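Local coordinates for protein flavin prenyltransferase UbiX (Methanocaldococcus jannaschii, PDB 6M8V) that probably transfers a dimethylallyl group from dimethylallyl phosphate to reduced FMN without a metal, making the prenylated flavin cofactor of UbiD decarboxylases, at residues A[14-26]-A[160-174]. Residues are numbered along the deposited sequence; the frame is centred on the assembly and turned at random.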
# COMPACT_ATOMS: atom_id res chain seq x y z
N ILE A 14 -3.47 -11.92 -37.09
CA ILE A 14 -2.46 -12.51 -37.96
C ILE A 14 -1.33 -13.14 -37.15
O ILE A 14 -0.74 -14.14 -37.57
CB ILE A 14 -1.92 -11.46 -38.95
CG1 ILE A 14 -0.95 -12.11 -39.95
CG2 ILE A 14 -1.25 -10.31 -38.21
CD1 ILE A 14 -0.51 -11.17 -41.05
N TYR A 15 -1.02 -12.57 -35.98
CA TYR A 15 -0.03 -13.19 -35.11
C TYR A 15 -0.46 -14.58 -34.69
O TYR A 15 0.35 -15.51 -34.67
CB TYR A 15 0.21 -12.33 -33.87
CG TYR A 15 0.86 -10.99 -34.11
CD1 TYR A 15 2.14 -10.89 -34.63
CD2 TYR A 15 0.21 -9.81 -33.77
CE1 TYR A 15 2.74 -9.66 -34.83
CE2 TYR A 15 0.80 -8.58 -33.96
CZ TYR A 15 2.07 -8.51 -34.50
OH TYR A 15 2.66 -7.29 -34.68
N ALA A 16 -1.74 -14.75 -34.35
CA ALA A 16 -2.23 -16.06 -33.93
C ALA A 16 -2.20 -17.05 -35.09
O ALA A 16 -1.88 -18.23 -34.91
CB ALA A 16 -3.64 -15.94 -33.36
N LYS A 17 -2.55 -16.59 -36.30
CA LYS A 17 -2.52 -17.47 -37.46
C LYS A 17 -1.10 -17.97 -37.73
O LYS A 17 -0.88 -19.17 -37.90
CB LYS A 17 -3.08 -16.74 -38.68
CG LYS A 17 -3.08 -17.56 -39.98
CD LYS A 17 -3.55 -16.72 -41.17
CE LYS A 17 -3.52 -17.51 -42.48
NZ LYS A 17 -2.15 -17.99 -42.84
N ARG A 18 -0.13 -17.05 -37.73
CA ARG A 18 1.26 -17.44 -37.98
C ARG A 18 1.79 -18.36 -36.88
O ARG A 18 2.50 -19.33 -37.17
CB ARG A 18 2.14 -16.20 -38.11
CG ARG A 18 3.60 -16.50 -38.40
CD ARG A 18 3.79 -17.24 -39.73
NE ARG A 18 2.91 -16.73 -40.78
CZ ARG A 18 3.10 -15.60 -41.44
NH1 ARG A 18 4.15 -14.83 -41.17
NH2 ARG A 18 2.24 -15.22 -42.38
N LEU A 19 1.47 -18.06 -35.62
CA LEU A 19 1.91 -18.94 -34.53
C LEU A 19 1.35 -20.34 -34.69
O LEU A 19 2.05 -21.33 -34.44
CB LEU A 19 1.51 -18.35 -33.18
CG LEU A 19 1.75 -19.24 -31.95
CD1 LEU A 19 3.24 -19.48 -31.73
CD2 LEU A 19 1.10 -18.66 -30.69
N LEU A 20 0.08 -20.45 -35.10
CA LEU A 20 -0.55 -21.77 -35.23
C LEU A 20 0.11 -22.60 -36.32
O LEU A 20 0.22 -23.83 -36.18
CB LEU A 20 -2.04 -21.61 -35.52
CG LEU A 20 -2.97 -21.32 -34.35
CD1 LEU A 20 -4.29 -20.82 -34.87
CD2 LEU A 20 -3.16 -22.55 -33.49
N GLU A 21 0.56 -21.97 -37.41
CA GLU A 21 1.14 -22.77 -38.48
C GLU A 21 2.59 -23.14 -38.20
O GLU A 21 3.02 -24.24 -38.55
CB GLU A 21 1.01 -22.05 -39.83
CG GLU A 21 1.39 -20.59 -39.87
CD GLU A 21 0.78 -19.89 -41.07
OE1 GLU A 21 -0.38 -20.22 -41.43
OE2 GLU A 21 1.44 -19.02 -41.68
N VAL A 22 3.37 -22.26 -37.55
CA VAL A 22 4.71 -22.67 -37.15
C VAL A 22 4.70 -23.69 -36.02
O VAL A 22 5.72 -24.35 -35.78
CB VAL A 22 5.59 -21.46 -36.75
CG1 VAL A 22 5.60 -20.42 -37.87
CG2 VAL A 22 5.11 -20.86 -35.44
N LEU A 23 3.58 -23.85 -35.32
CA LEU A 23 3.44 -24.85 -34.26
C LEU A 23 2.85 -26.16 -34.74
O LEU A 23 2.81 -27.12 -33.96
CB LEU A 23 2.56 -24.30 -33.12
CG LEU A 23 3.21 -23.36 -32.10
CD1 LEU A 23 2.20 -22.95 -31.07
CD2 LEU A 23 4.39 -24.06 -31.46
N LYS A 24 2.41 -26.21 -36.01
CA LYS A 24 1.57 -27.30 -36.50
C LYS A 24 2.19 -28.66 -36.22
O LYS A 24 1.54 -29.55 -35.67
CB LYS A 24 1.34 -27.17 -38.01
CG LYS A 24 0.37 -28.21 -38.60
CD LYS A 24 -0.68 -28.65 -37.57
CE LYS A 24 -1.99 -29.01 -38.20
NZ LYS A 24 -1.77 -30.11 -39.17
N ASP A 25 3.44 -28.86 -36.61
CA ASP A 25 4.07 -30.17 -36.51
C ASP A 25 5.12 -30.21 -35.41
O ASP A 25 5.98 -31.10 -35.41
CB ASP A 25 4.67 -30.57 -37.86
CG ASP A 25 3.60 -30.88 -38.91
OD1 ASP A 25 2.64 -31.64 -38.60
OD2 ASP A 25 3.70 -30.38 -40.05
N ARG A 26 5.06 -29.27 -34.46
CA ARG A 26 6.04 -29.23 -33.38
C ARG A 26 5.42 -29.29 -31.99
O ARG A 26 6.17 -29.33 -31.00
CB ARG A 26 6.91 -27.97 -33.49
CG ARG A 26 8.33 -28.26 -33.94
CD ARG A 26 9.12 -26.98 -34.15
NE ARG A 26 8.57 -26.16 -35.22
CZ ARG A 26 9.11 -25.03 -35.66
NH1 ARG A 26 10.24 -24.58 -35.12
NH2 ARG A 26 8.53 -24.35 -36.64
N ILE A 160 5.78 -10.07 -38.61
CA ILE A 160 4.98 -11.10 -37.96
C ILE A 160 5.86 -12.25 -37.49
O ILE A 160 5.64 -12.83 -36.42
CB ILE A 160 3.87 -11.60 -38.91
CG1 ILE A 160 3.11 -10.42 -39.52
CG2 ILE A 160 2.91 -12.53 -38.17
CD1 ILE A 160 2.50 -9.50 -38.49
N ASN A 161 6.87 -12.61 -38.28
CA ASN A 161 7.73 -13.73 -37.92
C ASN A 161 8.66 -13.39 -36.76
O ASN A 161 9.06 -14.28 -36.00
CB ASN A 161 8.53 -14.20 -39.14
CG ASN A 161 7.69 -14.98 -40.12
OD1 ASN A 161 6.64 -15.52 -39.77
ND2 ASN A 161 8.14 -15.05 -41.37
N PHE A 162 9.04 -12.12 -36.62
CA PHE A 162 9.80 -11.71 -35.44
C PHE A 162 8.99 -11.93 -34.17
O PHE A 162 9.45 -12.56 -33.21
CB PHE A 162 10.23 -10.25 -35.56
CG PHE A 162 10.92 -9.72 -34.33
CD1 PHE A 162 12.30 -9.81 -34.21
CD2 PHE A 162 10.20 -9.16 -33.28
CE1 PHE A 162 12.94 -9.34 -33.08
CE2 PHE A 162 10.83 -8.69 -32.15
CZ PHE A 162 12.21 -8.78 -32.05
N VAL A 163 7.76 -11.41 -34.15
CA VAL A 163 6.90 -11.54 -32.98
C VAL A 163 6.67 -13.01 -32.64
O VAL A 163 6.78 -13.43 -31.49
CB VAL A 163 5.57 -10.79 -33.20
CG1 VAL A 163 4.62 -11.04 -32.04
CG2 VAL A 163 5.83 -9.29 -33.39
N VAL A 164 6.35 -13.81 -33.66
CA VAL A 164 6.06 -15.22 -33.43
C VAL A 164 7.32 -15.97 -32.98
O VAL A 164 7.26 -16.83 -32.09
CB VAL A 164 5.43 -15.84 -34.69
CG1 VAL A 164 5.35 -17.36 -34.57
CG2 VAL A 164 4.05 -15.25 -34.93
N GLY A 165 8.47 -15.65 -33.59
CA GLY A 165 9.71 -16.27 -33.15
C GLY A 165 10.01 -16.01 -31.69
O GLY A 165 10.47 -16.90 -30.97
N ARG A 166 9.75 -14.78 -31.23
CA ARG A 166 9.95 -14.45 -29.83
C ARG A 166 9.00 -15.25 -28.93
O ARG A 166 9.38 -15.67 -27.84
CB ARG A 166 9.77 -12.95 -29.61
CG ARG A 166 10.81 -12.10 -30.30
CD ARG A 166 12.19 -12.36 -29.72
NE ARG A 166 12.36 -11.67 -28.45
CZ ARG A 166 13.00 -12.19 -27.41
NH1 ARG A 166 13.52 -13.40 -27.49
NH2 ARG A 166 13.11 -11.49 -26.28
N VAL A 167 7.77 -15.47 -29.39
CA VAL A 167 6.84 -16.30 -28.63
C VAL A 167 7.38 -17.72 -28.51
O VAL A 167 7.36 -18.32 -27.43
CB VAL A 167 5.44 -16.28 -29.27
CG1 VAL A 167 4.57 -17.37 -28.65
CG2 VAL A 167 4.81 -14.92 -29.10
N LEU A 168 7.89 -18.28 -29.61
CA LEU A 168 8.48 -19.61 -29.55
C LEU A 168 9.71 -19.62 -28.64
O LEU A 168 9.94 -20.59 -27.91
CB LEU A 168 8.85 -20.10 -30.95
CG LEU A 168 7.70 -20.34 -31.94
CD1 LEU A 168 8.22 -20.91 -33.26
CD2 LEU A 168 6.63 -21.24 -31.34
N ASP A 169 10.50 -18.54 -28.67
CA ASP A 169 11.62 -18.42 -27.73
C ASP A 169 11.16 -18.59 -26.29
O ASP A 169 11.74 -19.37 -25.53
CB ASP A 169 12.31 -17.07 -27.91
CG ASP A 169 13.09 -16.97 -29.21
OD1 ASP A 169 13.40 -18.03 -29.79
OD2 ASP A 169 13.40 -15.83 -29.63
N ILE A 170 10.10 -17.87 -25.90
CA ILE A 170 9.57 -17.95 -24.54
C ILE A 170 9.03 -19.35 -24.25
O ILE A 170 9.12 -19.84 -23.12
CB ILE A 170 8.48 -16.88 -24.33
CG1 ILE A 170 9.09 -15.48 -24.43
CG2 ILE A 170 7.80 -17.04 -22.99
CD1 ILE A 170 10.01 -15.13 -23.27
N LEU A 171 8.45 -20.01 -25.26
CA LEU A 171 7.96 -21.37 -25.08
C LEU A 171 9.08 -22.39 -24.97
O LEU A 171 8.80 -23.54 -24.61
CB LEU A 171 7.03 -21.73 -26.25
CG LEU A 171 5.70 -20.98 -26.30
CD1 LEU A 171 5.08 -21.06 -27.68
CD2 LEU A 171 4.74 -21.54 -25.26
N GLY A 172 10.32 -22.01 -25.25
CA GLY A 172 11.40 -22.97 -25.28
C GLY A 172 11.49 -23.78 -26.55
O GLY A 172 12.07 -24.87 -26.55
N ILE A 173 10.94 -23.27 -27.65
CA ILE A 173 10.92 -23.96 -28.93
C ILE A 173 11.98 -23.32 -29.82
O ILE A 173 11.90 -22.13 -30.13
CB ILE A 173 9.53 -23.91 -29.58
CG1 ILE A 173 8.51 -24.58 -28.65
CG2 ILE A 173 9.54 -24.57 -30.94
CD1 ILE A 173 7.10 -24.54 -29.17
N ASP A 174 12.97 -24.12 -30.23
CA ASP A 174 14.02 -23.64 -31.12
C ASP A 174 13.44 -23.26 -32.47
O ASP A 174 12.63 -23.99 -33.05
CB ASP A 174 15.09 -24.72 -31.31
CG ASP A 174 16.19 -24.65 -30.28
OD1 ASP A 174 17.32 -25.08 -30.59
OD2 ASP A 174 15.93 -24.17 -29.15
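Val-164 enters helix 14-22 as a knob, its beta-branched side chain compact enough for the hole between Tyr-15, Arg-18, Leu-19 and Val-22. With CG1 anti to the backbone N (chi1 170°), that methyl of Val-164 reaches Val-22 CG2 at 3.6 Å, while CG2 lies against Arg-18 CG and the carbonyl oxygen of Tyr-15. About one turn toward the start of both helices, the Tyr-15 ring is crossed at about a right angle by Val-163, whose CG2 comes within 3.4 Å of Tyr-15 CE1; Ile-160 CD1 touches the same carbon and also Ile-14 CG2. In this Rossmann-like flavoprotein fold, the helix after the first strand and the C-terminal helix pack on the parallel sheet; the axes of 14-22 and 160-171 come within 9.5 Å and cross at -57°. Leu-19, which meets Val-167, also touches strand 78-84, and Val-167 touches Met-118 of strand 114-119. Phe-149 of a second subunit meets the Tyr-15 ring.

Arg-18 suits the outer margin: its aliphatic part packs on Ile-160, and bends at chi2 and chi3 turn its guanidinium beside Asn-161. Arg-18 NH1 donates to Asn-161 OD1 (2.9 Å) from above the amide plane, and NE forms a salt bridge with Glu-21 OE2. Towards the other end, Leu-23 CD2 lies 3.6 Å from both Leu-168 CD2 and Ile-173 CD1. Gly-172, tolerating positive phi, ends helix 160-171 in a Schellman motif that brings Ile-173 back to this apolar cluster.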